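Local structure of putative non-ribosomal peptide synthetase (Actinomadura parvosata subsp. kistnae, 6M7L) at residues A[294-298]-A[371-377]; A[319-323]-A[341-346]; A[274-278]-A[334-339]; A[282-287]-A[464-470]; A[43-49]-A[401-407]. The protein probably recruits cytochrome P450 enzymes that crosslink the carrier-bound peptide of a glycopeptide antibiotic, acting through a condensation-like X-domain. The contacts are given in a common frame with arbitrary orientation. Numbering follows the deposited sequence.

Contact 1. Residues A[294-298]-A[371-377]; sequences TIGTR and IFQVALQ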
# COMPACT_ATOMS: atom_id res chain seq x y z
N THR A 294 0.02 -32.36 12.34
CA THR A 294 -0.83 -31.58 11.45
C THR A 294 -0.75 -30.12 11.88
O THR A 294 -1.31 -29.74 12.91
CB THR A 294 -2.28 -32.06 11.48
OG1 THR A 294 -2.33 -33.46 11.15
CG2 THR A 294 -3.13 -31.28 10.50
N ILE A 295 -0.04 -29.30 11.11
CA ILE A 295 -0.06 -27.87 11.29
C ILE A 295 -1.04 -27.26 10.30
O ILE A 295 -1.52 -27.92 9.38
CB ILE A 295 1.35 -27.24 11.13
CG1 ILE A 295 1.75 -27.23 9.65
CG2 ILE A 295 2.37 -27.97 11.98
CD1 ILE A 295 2.33 -25.92 9.18
N GLY A 296 -1.36 -25.98 10.50
CA GLY A 296 -2.24 -25.27 9.61
C GLY A 296 -1.60 -23.97 9.15
O GLY A 296 -0.51 -23.60 9.58
N THR A 297 -2.30 -23.30 8.24
CA THR A 297 -1.86 -21.98 7.78
C THR A 297 -3.09 -21.18 7.42
O THR A 297 -4.07 -21.73 6.89
CB THR A 297 -0.89 -22.08 6.60
OG1 THR A 297 -0.38 -20.78 6.29
CG2 THR A 297 -1.58 -22.66 5.36
N ARG A 298 -3.06 -19.89 7.72
CA ARG A 298 -4.16 -19.00 7.38
C ARG A 298 -3.91 -18.41 5.99
O ARG A 298 -2.89 -17.76 5.76
CB ARG A 298 -4.32 -17.87 8.40
CG ARG A 298 -5.62 -17.10 8.24
CD ARG A 298 -5.62 -15.81 9.03
NE ARG A 298 -4.73 -14.81 8.44
CZ ARG A 298 -5.10 -13.91 7.54
NH1 ARG A 298 -6.36 -13.88 7.12
NH2 ARG A 298 -4.23 -13.04 7.05
N ILE A 371 -8.49 -29.80 14.52
CA ILE A 371 -7.62 -30.37 13.50
C ILE A 371 -6.15 -30.01 13.73
O ILE A 371 -5.28 -30.90 13.71
CB ILE A 371 -8.07 -29.96 12.08
CG1 ILE A 371 -9.52 -30.37 11.86
CG2 ILE A 371 -7.18 -30.61 11.04
CD1 ILE A 371 -10.04 -30.07 10.47
N PHE A 372 -5.85 -28.73 13.93
CA PHE A 372 -4.49 -28.32 14.23
C PHE A 372 -4.49 -27.30 15.35
O PHE A 372 -5.45 -26.55 15.53
CB PHE A 372 -3.77 -27.76 12.99
CG PHE A 372 -4.47 -26.60 12.34
CD1 PHE A 372 -4.25 -25.30 12.77
CD2 PHE A 372 -5.34 -26.81 11.29
CE1 PHE A 372 -4.90 -24.24 12.18
CE2 PHE A 372 -5.99 -25.74 10.68
CZ PHE A 372 -5.77 -24.46 11.13
N GLN A 373 -3.40 -27.28 16.10
CA GLN A 373 -3.19 -26.31 17.16
C GLN A 373 -1.97 -25.44 16.92
O GLN A 373 -1.75 -24.49 17.68
CB GLN A 373 -3.05 -27.02 18.52
CG GLN A 373 -4.26 -27.84 18.93
CD GLN A 373 -4.38 -29.13 18.14
OE1 GLN A 373 -3.41 -29.86 17.97
NE2 GLN A 373 -5.59 -29.41 17.65
N VAL A 374 -1.17 -25.76 15.90
CA VAL A 374 -0.01 -24.97 15.51
C VAL A 374 -0.24 -24.50 14.08
O VAL A 374 -0.69 -25.28 13.23
CB VAL A 374 1.29 -25.79 15.63
CG1 VAL A 374 2.49 -24.98 15.16
CG2 VAL A 374 1.48 -26.25 17.07
N ALA A 375 0.06 -23.23 13.82
CA ALA A 375 -0.08 -22.67 12.49
C ALA A 375 1.20 -21.96 12.10
O ALA A 375 1.96 -21.49 12.95
CB ALA A 375 -1.27 -21.70 12.40
N LEU A 376 1.44 -21.89 10.79
CA LEU A 376 2.68 -21.33 10.25
C LEU A 376 2.35 -20.33 9.15
O LEU A 376 1.59 -20.64 8.23
CB LEU A 376 3.58 -22.44 9.70
CG LEU A 376 4.77 -22.00 8.84
CD1 LEU A 376 5.71 -21.10 9.63
CD2 LEU A 376 5.51 -23.22 8.31
N GLN A 377 2.92 -19.14 9.26
CA GLN A 377 2.87 -18.13 8.20
C GLN A 377 4.30 -17.81 7.78
O GLN A 377 5.14 -17.47 8.61
CB GLN A 377 2.16 -16.86 8.66
CG GLN A 377 0.84 -17.07 9.36
CD GLN A 377 -0.13 -17.93 8.58
OE1 GLN A 377 -0.81 -18.79 9.15
NE2 GLN A 377 -0.22 -17.70 7.27
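Gly296 holds the two strands together. Its N donates to Val374 O at 2.9 Å, and its O accepts from Leu376 N, also at 2.9 Å. This is a single parallel bridge, opposite Ala375. The strands then diverge, with 46° between their directions, and side chains take over. Thr297 OG1 donates to Leu376 O at 2.8 Å. Arg298 N donates to Gln377 OE1 at 2.9 Å, and Gln377 NE2 returns a weak bond to Arg298 O at 3.1 Å. Gln377 OE1 also accepts from Trp411. The guanidinium of Arg298 forms a salt bridge with Glu156. The Phe372 ring lies flat against Gly296, whose CA sits 3.6 Å from the ring centroid, a CH-pi contact. Ile295 CD1 meets Leu376 CB at 3.7 Å. The bridge joins the two-stranded sheet to an edge strand of the larger sheet in the C-terminal lobe of the condensation fold. A side chain at Gly296 would clash with Phe372, and the Gln377 amide extends the pairing where the backbones no longer meet.

Contact 2. Residues A[319-323]-A[341-346]; sequences LALPV and VSEDAH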
# COMPACT_ATOMS: atom_id res chain seq x y z
N LEU A 319 -6.19 -23.74 6.32
CA LEU A 319 -5.83 -24.93 5.57
C LEU A 319 -5.03 -25.86 6.46
O LEU A 319 -3.94 -25.50 6.91
CB LEU A 319 -5.04 -24.57 4.31
CG LEU A 319 -5.14 -25.54 3.13
CD1 LEU A 319 -6.59 -25.62 2.67
CD2 LEU A 319 -4.23 -25.10 2.00
N ALA A 320 -5.56 -27.05 6.72
CA ALA A 320 -4.82 -28.07 7.44
C ALA A 320 -3.80 -28.71 6.51
O ALA A 320 -4.06 -28.92 5.32
CB ALA A 320 -5.77 -29.14 7.99
N LEU A 321 -2.62 -29.02 7.05
CA LEU A 321 -1.52 -29.60 6.28
C LEU A 321 -1.00 -30.84 7.00
O LEU A 321 0.15 -30.87 7.47
CB LEU A 321 -0.41 -28.58 6.08
CG LEU A 321 -0.83 -27.22 5.52
CD1 LEU A 321 0.35 -26.26 5.46
CD2 LEU A 321 -1.47 -27.37 4.15
N PRO A 322 -1.80 -31.90 7.08
CA PRO A 322 -1.37 -33.11 7.81
C PRO A 322 -0.22 -33.80 7.09
O PRO A 322 -0.29 -34.07 5.89
CB PRO A 322 -2.63 -33.98 7.83
CG PRO A 322 -3.39 -33.54 6.63
CD PRO A 322 -3.15 -32.07 6.51
N VAL A 323 0.84 -34.09 7.84
CA VAL A 323 2.02 -34.76 7.32
C VAL A 323 2.22 -36.04 8.11
O VAL A 323 2.21 -36.03 9.35
CB VAL A 323 3.27 -33.86 7.40
CG1 VAL A 323 4.53 -34.67 7.15
CG2 VAL A 323 3.16 -32.71 6.40
N VAL A 341 1.51 -32.60 0.44
CA VAL A 341 0.22 -32.32 1.07
C VAL A 341 -0.20 -30.89 0.80
O VAL A 341 -1.40 -30.58 0.76
CB VAL A 341 0.26 -32.64 2.58
CG1 VAL A 341 1.14 -31.64 3.32
CG2 VAL A 341 -1.15 -32.64 3.15
N SER A 342 0.76 -29.98 0.61
CA SER A 342 0.40 -28.59 0.33
C SER A 342 -0.21 -28.44 -1.06
O SER A 342 -1.10 -27.61 -1.26
CB SER A 342 1.63 -27.69 0.47
OG SER A 342 1.25 -26.32 0.42
N GLU A 343 0.25 -29.24 -2.03
CA GLU A 343 -0.35 -29.20 -3.36
C GLU A 343 -1.75 -29.78 -3.35
O GLU A 343 -2.67 -29.21 -3.95
CB GLU A 343 0.54 -29.95 -4.35
CG GLU A 343 1.80 -29.19 -4.73
CD GLU A 343 2.88 -30.10 -5.29
OE1 GLU A 343 2.61 -31.30 -5.48
OE2 GLU A 343 4.00 -29.60 -5.53
N ASP A 344 -1.95 -30.91 -2.68
CA ASP A 344 -3.28 -31.52 -2.63
C ASP A 344 -4.24 -30.66 -1.82
O ASP A 344 -5.42 -30.56 -2.17
CB ASP A 344 -3.19 -32.93 -2.04
CG ASP A 344 -2.26 -33.83 -2.83
OD1 ASP A 344 -2.05 -33.57 -4.03
OD2 ASP A 344 -1.73 -34.80 -2.24
N ALA A 345 -3.76 -30.04 -0.74
CA ALA A 345 -4.63 -29.21 0.09
C ALA A 345 -5.09 -27.97 -0.68
O ALA A 345 -6.28 -27.62 -0.64
CB ALA A 345 -3.90 -28.80 1.37
N HIS A 346 -4.17 -27.30 -1.37
CA HIS A 346 -4.55 -26.14 -2.16
C HIS A 346 -5.44 -26.51 -3.35
O HIS A 346 -6.11 -25.64 -3.90
CB HIS A 346 -3.31 -25.39 -2.65
CG HIS A 346 -2.66 -24.55 -1.59
ND1 HIS A 346 -1.62 -24.99 -0.81
CD2 HIS A 346 -2.92 -23.28 -1.18
CE1 HIS A 346 -1.26 -24.04 0.02
NE2 HIS A 346 -2.03 -22.99 -0.18
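Leu319 lays its CD2 methyl over one face of the His346 ring. CD2 stands 3.7 Å from the ring centroid and 6° off the ring normal, a CH-pi contact. The ring is held in place within its own helix, because His346 ND1 donates to Ser342 O at 2.7 Å. The same Leu319 CD2 touches Ala345 CB at 3.8 Å. Leu321 reaches the Ala345 methyl from another direction, with its CD2 4.0 Å from Ala345 CB. Val341 fills the other end of the contact. Its CG1 meets Val323 CG2 at 3.8 Å, and its CG2 packs 4.0 Å from Pro322 CD and 3.2 Å from Pro322 O. Val341, Ala345 and His346 thus form a stripe along one side of the helix. The helix runs largely against the strand, at 146° between directions, with the short axes 8.3 Å apart. This is a beta-alpha unit of the C-terminal lobe: strand 317-324 leads into helix 331-346, which folds back across it. The strand is tied to strand 292-299 by backbone hydrogen bonds, and Trp215 of helix 207-218 also touches Leu319 and Ala345. Between the two segments the contact is almost wholly apolar. Between these segments, the fit therefore rests on side-chain packing rather than polar pairing.

Contact 3. Residues A[274-278]-A[334-339]; sequences TAVHA and ILGRAR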
# COMPACT_ATOMS: atom_id res chain seq x y z
N THR A 274 7.74 -24.77 2.76
CA THR A 274 7.88 -26.21 2.88
C THR A 274 9.07 -26.58 3.76
O THR A 274 9.02 -27.57 4.50
CB THR A 274 8.02 -26.84 1.49
OG1 THR A 274 6.98 -26.35 0.63
CG2 THR A 274 7.93 -28.35 1.57
N ALA A 275 10.15 -25.80 3.69
CA ALA A 275 11.32 -26.09 4.51
C ALA A 275 11.04 -25.88 5.99
O ALA A 275 11.42 -26.71 6.82
CB ALA A 275 12.50 -25.23 4.06
N VAL A 276 10.37 -24.79 6.34
CA VAL A 276 10.03 -24.54 7.74
C VAL A 276 8.91 -25.47 8.19
O VAL A 276 8.88 -25.92 9.34
CB VAL A 276 9.66 -23.06 7.94
CG1 VAL A 276 9.29 -22.79 9.40
CG2 VAL A 276 10.80 -22.16 7.50
N HIS A 277 7.97 -25.77 7.29
CA HIS A 277 6.92 -26.74 7.60
C HIS A 277 7.51 -28.08 8.00
O HIS A 277 7.12 -28.68 9.01
CB HIS A 277 5.99 -26.88 6.39
CG HIS A 277 4.84 -27.83 6.59
ND1 HIS A 277 4.66 -28.55 7.75
CD2 HIS A 277 3.82 -28.16 5.77
CE1 HIS A 277 3.57 -29.30 7.63
NE2 HIS A 277 3.04 -29.08 6.44
N ALA A 278 8.48 -28.57 7.21
CA ALA A 278 9.10 -29.85 7.52
C ALA A 278 9.85 -29.79 8.85
O ALA A 278 9.74 -30.70 9.68
CB ALA A 278 10.04 -30.27 6.38
N ILE A 334 10.86 -35.72 4.54
CA ILE A 334 9.77 -34.99 5.17
C ILE A 334 9.43 -33.74 4.36
O ILE A 334 8.26 -33.36 4.24
CB ILE A 334 10.13 -34.64 6.63
CG1 ILE A 334 10.36 -35.93 7.42
CG2 ILE A 334 9.05 -33.79 7.27
CD1 ILE A 334 10.85 -35.70 8.83
N LEU A 335 10.44 -33.09 3.79
CA LEU A 335 10.20 -31.96 2.91
C LEU A 335 9.34 -32.36 1.72
O LEU A 335 8.51 -31.57 1.25
CB LEU A 335 11.54 -31.38 2.43
CG LEU A 335 11.60 -29.90 2.03
CD1 LEU A 335 13.02 -29.40 2.18
CD2 LEU A 335 11.12 -29.70 0.60
N GLY A 336 9.50 -33.59 1.24
CA GLY A 336 8.65 -34.07 0.16
C GLY A 336 7.22 -34.28 0.60
O GLY A 336 6.28 -33.87 -0.08
N ARG A 337 7.04 -34.93 1.76
CA ARG A 337 5.69 -35.13 2.29
C ARG A 337 5.01 -33.80 2.56
O ARG A 337 3.81 -33.64 2.29
CB ARG A 337 5.74 -35.98 3.56
CG ARG A 337 6.68 -37.17 3.48
CD ARG A 337 5.96 -38.48 3.79
NE ARG A 337 6.89 -39.59 3.92
CZ ARG A 337 7.20 -40.18 5.08
NH1 ARG A 337 6.65 -39.76 6.21
NH2 ARG A 337 8.07 -41.18 5.10
N ALA A 338 5.75 -32.83 3.09
CA ALA A 338 5.20 -31.50 3.30
C ALA A 338 4.81 -30.86 1.97
O ALA A 338 3.73 -30.27 1.85
CB ALA A 338 6.20 -30.62 4.05
N ARG A 339 5.67 -30.98 0.96
CA ARG A 339 5.37 -30.40 -0.34
C ARG A 339 4.14 -31.04 -0.97
O ARG A 339 3.30 -30.35 -1.55
CB ARG A 339 6.58 -30.55 -1.26
CG ARG A 339 6.43 -29.84 -2.60
CD ARG A 339 6.78 -30.77 -3.76
NE ARG A 339 7.97 -31.57 -3.50
CZ ARG A 339 7.97 -32.90 -3.37
NH1 ARG A 339 6.83 -33.57 -3.50
NH2 ARG A 339 9.10 -33.55 -3.13
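Ile334 opens the contact by placing CG2 3.8 Å from Ala278 CB. Leu335 comes next and spreads along the other helix. Its N lies 3.8 Å from Ala278 CB, its CD1 lies 4.4 Å from Ala275 CA, and its CD2 lies 3.6 Å from Thr274 CG2. Its O is also 3.3 Å from Thr274 CG2, so the threonine methyl presses on the helix backbone. One turn later Ala338 supplies the small residue at the crossing. Its CB touches Thr274 CG2 at 3.8 Å and Ala278 N at 4.4 Å. The same methyl sits over a face of the His277 ring, 4.1 Å from the centroid, as a CH-pi contact. Arg339 ends the walk: Thr274 CG2 lies 3.5 Å from Arg339 N and 3.8 Å from Arg339 CB. Its guanidinium leads away, and NE donates to Ala268 O. The small side chains of Ala278 and Ala338 are consistent with the close approach of the helices. Their axes pass 8.5 Å apart and cross at 114°. Helix 272-288 is thereby sandwiched in the C-terminal lobe. His277 packs on Leu321 and Val323 of strand 317-324. Val276 turns to strands 374-380 and 410-418, while helix 331-346 covers the Thr274 and Ala278 side.

Contact 4. Residues A[282-287]-A[464-470]; sequences MLLSRL and RLSQVDV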
# COMPACT_ATOMS: atom_id res chain seq x y z
N MET A 282 9.01 -31.87 12.35
CA MET A 282 9.93 -32.73 13.09
C MET A 282 9.96 -32.35 14.57
O MET A 282 9.93 -33.23 15.44
CB MET A 282 11.33 -32.63 12.49
CG MET A 282 11.41 -33.01 11.03
SD MET A 282 13.07 -32.90 10.33
CE MET A 282 13.88 -34.26 11.15
N LEU A 283 10.01 -31.05 14.86
CA LEU A 283 10.08 -30.60 16.25
C LEU A 283 8.85 -31.03 17.03
O LEU A 283 8.95 -31.59 18.12
CB LEU A 283 10.24 -29.08 16.29
CG LEU A 283 10.36 -28.46 17.69
CD1 LEU A 283 11.65 -28.90 18.36
CD2 LEU A 283 10.28 -26.95 17.59
N LEU A 284 7.66 -30.77 16.48
CA LEU A 284 6.43 -31.17 17.16
C LEU A 284 6.33 -32.69 17.27
O LEU A 284 5.80 -33.20 18.26
CB LEU A 284 5.21 -30.62 16.42
CG LEU A 284 5.12 -29.09 16.34
CD1 LEU A 284 3.78 -28.68 15.73
CD2 LEU A 284 5.30 -28.47 17.72
N SER A 285 6.83 -33.41 16.27
CA SER A 285 6.78 -34.87 16.31
C SER A 285 7.57 -35.41 17.50
O SER A 285 7.11 -36.33 18.19
CB SER A 285 7.33 -35.46 15.01
OG SER A 285 7.25 -36.87 15.01
N ARG A 286 8.75 -34.85 17.76
CA ARG A 286 9.58 -35.33 18.85
C ARG A 286 9.10 -34.80 20.20
O ARG A 286 9.17 -35.51 21.21
CB ARG A 286 11.04 -34.94 18.61
CG ARG A 286 11.66 -35.65 17.42
CD ARG A 286 12.17 -37.02 17.81
NE ARG A 286 13.30 -36.92 18.73
CZ ARG A 286 14.57 -36.82 18.34
NH1 ARG A 286 15.54 -36.72 19.25
NH2 ARG A 286 14.87 -36.80 17.05
N LEU A 287 8.62 -33.56 20.23
CA LEU A 287 8.11 -32.99 21.48
C LEU A 287 6.89 -33.76 21.97
O LEU A 287 6.79 -34.10 23.16
CB LEU A 287 7.77 -31.51 21.29
CG LEU A 287 8.95 -30.54 21.16
CD1 LEU A 287 8.44 -29.14 20.90
CD2 LEU A 287 9.81 -30.58 22.42
N ARG A 464 17.72 -38.22 9.85
CA ARG A 464 16.43 -38.85 10.05
C ARG A 464 15.65 -38.14 11.15
O ARG A 464 16.19 -37.33 11.91
CB ARG A 464 16.61 -40.33 10.40
CG ARG A 464 17.07 -41.21 9.25
CD ARG A 464 16.67 -42.66 9.49
NE ARG A 464 17.26 -43.59 8.53
CZ ARG A 464 18.25 -44.44 8.81
NH1 ARG A 464 18.76 -44.48 10.03
NH2 ARG A 464 18.72 -45.24 7.87
N LEU A 465 14.36 -38.45 11.23
CA LEU A 465 13.51 -37.87 12.27
C LEU A 465 13.97 -38.28 13.66
O LEU A 465 13.87 -37.49 14.60
CB LEU A 465 12.06 -38.28 12.04
CG LEU A 465 11.04 -37.93 13.13
CD1 LEU A 465 10.94 -36.43 13.33
CD2 LEU A 465 9.67 -38.52 12.80
N SER A 466 14.50 -39.50 13.80
CA SER A 466 14.88 -40.00 15.12
C SER A 466 16.18 -39.40 15.61
O SER A 466 16.31 -39.08 16.79
CB SER A 466 14.99 -41.53 15.08
OG SER A 466 16.05 -41.93 14.23
N GLN A 467 17.16 -39.23 14.72
CA GLN A 467 18.49 -38.77 15.09
C GLN A 467 18.61 -37.25 15.11
O GLN A 467 19.72 -36.72 14.98
CB GLN A 467 19.54 -39.36 14.15
CG GLN A 467 19.27 -39.12 12.68
CD GLN A 467 20.37 -39.64 11.78
OE1 GLN A 467 20.55 -39.17 10.66
NE2 GLN A 467 21.12 -40.62 12.28
N VAL A 468 17.50 -36.54 15.28
CA VAL A 468 17.51 -35.08 15.30
C VAL A 468 17.62 -34.60 16.74
O VAL A 468 17.17 -35.27 17.68
CB VAL A 468 16.25 -34.53 14.59
CG1 VAL A 468 15.40 -33.68 15.52
CG2 VAL A 468 16.66 -33.76 13.35
N ASP A 469 18.25 -33.44 16.92
CA ASP A 469 18.62 -32.95 18.25
C ASP A 469 17.48 -32.11 18.82
O ASP A 469 17.34 -30.93 18.49
CB ASP A 469 19.92 -32.15 18.16
CG ASP A 469 20.60 -31.99 19.50
OD1 ASP A 469 19.90 -31.90 20.53
OD2 ASP A 469 21.85 -31.95 19.53
N VAL A 470 16.67 -32.72 19.68
CA VAL A 470 15.62 -32.01 20.41
C VAL A 470 15.65 -32.46 21.87
O VAL A 470 15.05 -33.50 22.20
CB VAL A 470 14.23 -32.24 19.79
CG1 VAL A 470 13.16 -31.53 20.62
CG2 VAL A 470 14.19 -31.75 18.36
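In the C-terminal lobe of this condensation fold, the tail after helix 440-459 wraps over helix 272-288. Residues 464-470 are an irregular loop, and side chains from both segments interlock. Leu465 is the first bump. It settles among Met282, Ser285 and Arg286: its CD1 is 3.9 Å from Met282 CB and 4.2 Å from Arg286 CG, and its CD2 is 3.7 Å from Ser285 OG. The Ser285 hydroxyl is hydrogen-bonded to Arg290 O. Met282 answers with a bump of its own. Its CE enters a hollow in the loop, 3.8 Å from Leu465 CA, 3.9 Å from Arg464 O and 3.6 Å from Val468 CG2. Val470 is the second loop bump. Its CG1 drops between Leu283 CD1 at 3.8 Å and Leu287 CD2 at 3.9 Å, and its CB lies 4.3 Å from Arg286 CB. Helix 440-459 closes in behind, with Leu453 touching both Leu283 and Val468. The bend of the loop curls round the end of Arg286, the residue most covered in this contact. Arg286 NH1 and Arg286 NH2 each make a weak hydrogen bond to Val468 O, at 2.7 and 2.8 Å. The better-aligned bond is from Arg286 NH2 to Leu465 O, at 2.7 Å.

Contact 5. Residues A[43-49]-A[401-407]; sequences GLHVRVA and MPEEAME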
# COMPACT_ATOMS: atom_id res chain seq x y z
N GLY A 43 -12.40 -11.79 23.46
CA GLY A 43 -13.17 -11.83 22.24
C GLY A 43 -12.27 -12.04 21.03
O GLY A 43 -11.16 -11.50 20.95
N LEU A 44 -12.75 -12.86 20.10
CA LEU A 44 -12.04 -13.08 18.83
C LEU A 44 -12.34 -11.89 17.93
O LEU A 44 -13.31 -11.88 17.17
CB LEU A 44 -12.46 -14.39 18.20
CG LEU A 44 -11.95 -15.65 18.91
CD1 LEU A 44 -12.54 -16.91 18.29
CD2 LEU A 44 -10.43 -15.68 18.85
N HIS A 45 -11.51 -10.86 18.04
CA HIS A 45 -11.71 -9.60 17.35
C HIS A 45 -10.45 -9.23 16.57
O HIS A 45 -9.34 -9.63 16.90
CB HIS A 45 -12.03 -8.46 18.33
CG HIS A 45 -13.13 -8.78 19.29
ND1 HIS A 45 -13.16 -8.28 20.58
CD2 HIS A 45 -14.25 -9.52 19.16
CE1 HIS A 45 -14.24 -8.71 21.20
NE2 HIS A 45 -14.92 -9.47 20.36
N VAL A 46 -10.65 -8.44 15.52
CA VAL A 46 -9.58 -7.67 14.92
C VAL A 46 -9.69 -6.25 15.45
O VAL A 46 -10.78 -5.77 15.79
CB VAL A 46 -9.64 -7.69 13.37
CG1 VAL A 46 -9.27 -9.07 12.84
CG2 VAL A 46 -11.01 -7.27 12.90
N ARG A 47 -8.55 -5.58 15.57
CA ARG A 47 -8.58 -4.24 16.14
C ARG A 47 -7.37 -3.45 15.69
O ARG A 47 -6.30 -4.01 15.41
CB ARG A 47 -8.66 -4.28 17.68
CG ARG A 47 -7.39 -4.72 18.38
CD ARG A 47 -7.20 -6.24 18.28
NE ARG A 47 -5.91 -6.57 17.67
CZ ARG A 47 -4.79 -6.76 18.36
NH1 ARG A 47 -3.66 -7.01 17.71
NH2 ARG A 47 -4.81 -6.69 19.68
N VAL A 48 -7.54 -2.13 15.62
CA VAL A 48 -6.50 -1.21 15.19
C VAL A 48 -6.58 0.04 16.06
O VAL A 48 -7.66 0.59 16.28
CB VAL A 48 -6.63 -0.85 13.70
CG1 VAL A 48 -8.05 -0.40 13.37
CG2 VAL A 48 -5.62 0.23 13.32
N ALA A 49 -5.43 0.48 16.57
CA ALA A 49 -5.33 1.71 17.34
C ALA A 49 -4.53 2.72 16.53
O ALA A 49 -3.42 2.43 16.08
CB ALA A 49 -4.68 1.46 18.70
N MET A 401 -0.65 -2.89 19.69
CA MET A 401 -1.52 -3.62 20.59
C MET A 401 -0.87 -4.95 20.94
O MET A 401 0.01 -5.43 20.22
CB MET A 401 -2.89 -3.86 19.95
CG MET A 401 -3.64 -2.61 19.53
SD MET A 401 -4.68 -1.94 20.84
CE MET A 401 -5.64 -3.39 21.27
N PRO A 402 -1.28 -5.58 22.04
CA PRO A 402 -0.81 -6.94 22.32
C PRO A 402 -1.25 -7.90 21.22
O PRO A 402 -2.10 -7.58 20.38
CB PRO A 402 -1.46 -7.28 23.66
CG PRO A 402 -1.69 -5.95 24.31
CD PRO A 402 -2.04 -5.02 23.17
N GLU A 403 -0.66 -9.09 21.23
CA GLU A 403 -0.97 -10.09 20.22
C GLU A 403 -2.46 -10.40 20.21
O GLU A 403 -3.12 -10.40 21.26
CB GLU A 403 -0.17 -11.37 20.48
CG GLU A 403 1.34 -11.23 20.30
CD GLU A 403 1.74 -11.11 18.84
OE1 GLU A 403 2.91 -10.74 18.58
OE2 GLU A 403 0.90 -11.38 17.96
N GLU A 404 -2.99 -10.65 19.02
CA GLU A 404 -4.41 -10.92 18.87
C GLU A 404 -4.81 -12.17 19.65
O GLU A 404 -4.03 -13.10 19.83
CB GLU A 404 -4.77 -11.10 17.39
CG GLU A 404 -4.94 -9.81 16.63
CD GLU A 404 -4.96 -10.02 15.13
OE1 GLU A 404 -4.42 -11.04 14.66
OE2 GLU A 404 -5.52 -9.16 14.41
N ALA A 405 -6.06 -12.17 20.12
CA ALA A 405 -6.61 -13.37 20.73
C ALA A 405 -6.68 -14.48 19.70
O ALA A 405 -7.08 -14.26 18.55
CB ALA A 405 -8.01 -13.08 21.30
N MET A 406 -6.27 -15.68 20.10
CA MET A 406 -6.24 -16.81 19.18
C MET A 406 -6.63 -18.08 19.92
O MET A 406 -6.53 -18.17 21.15
CB MET A 406 -4.86 -16.98 18.54
CG MET A 406 -3.76 -17.42 19.49
SD MET A 406 -2.21 -17.72 18.63
CE MET A 406 -1.23 -18.48 19.92
N GLU A 407 -7.09 -19.07 19.15
CA GLU A 407 -7.37 -20.39 19.69
C GLU A 407 -6.19 -21.34 19.58
O GLU A 407 -6.17 -22.37 20.26
CB GLU A 407 -8.56 -21.02 18.96
CG GLU A 407 -9.81 -20.16 18.94
CD GLU A 407 -10.96 -20.85 18.24
OE1 GLU A 407 -11.50 -21.83 18.81
OE2 GLU A 407 -11.30 -20.44 17.11
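The guanidinium of Arg47 is clamped between two side chains. Met401 CB lies over one face, 3.4 Å from Arg47 NH2, and Glu404 CG lies over the opposite face, 3.3 Å from Arg47 NH1. At the edge, both nitrogens donate to one carbonyl: Arg47 NH2 to Pro402 O at 2.9 Å and Arg47 NH1 to Pro402 O at 3.1 Å. The loop bends round the arginine tip. The carboxylate of Glu404 is near but makes no salt bridge, since Glu404 OE2 is 4.2 Å from Arg47 NE. Segment 401-407 follows strand 395-399, which pairs antiparallel with strand 45-53 of the N-terminal lobe. The chain then returns to strand 410-418 of the C-terminal lobe. This fits the latch crossover that bridges the two lobes of condensation domains. Glu404 OE1 also makes a long, weak ion pair with Arg150. By sequence, Arg150 appears to replace the second histidine of the HHxxxDG motif found in active condensation domains. Further along, Gly43 O rests 3.5 Å from Ala405 CB. Leu44, at the centre of an inverse gamma turn, sets CD2 3.7 Å from Ala405 O. Its CD1 is 3.9 Å from Glu407 OE2, an oxygen that forms a salt bridge with Arg30. At the other end, Ala49 CB touches Met401 SD at 4.0 Å.

In the fold
Contacts 1 to 4 form one continuous packed region in the C-terminal lobe. His277 of contact 3 touches Ile295 and Leu376 of contact 1, and Leu321 and Val323 of contact 2. Contacts 1 and 2 are further joined by Ile295 O to Leu321 N at 2.8 Å, a probable hydrogen bond. Leu284 carries contact 4 to Val374 and Ile295, and Ile334 CD1 meets Met282 CG at 3.5 Å. Contact 5 lies apart at the lobe junction. Its centre is about 18 Å from that of contact 1 and about 32 Å from that of contact 4. Contacts 1 and 5 both reach the region that appears, by sequence, to correspond to HHxxxDG: Glu404 pairs weakly with Arg150, and Arg298 bridges to Glu156 just beyond it.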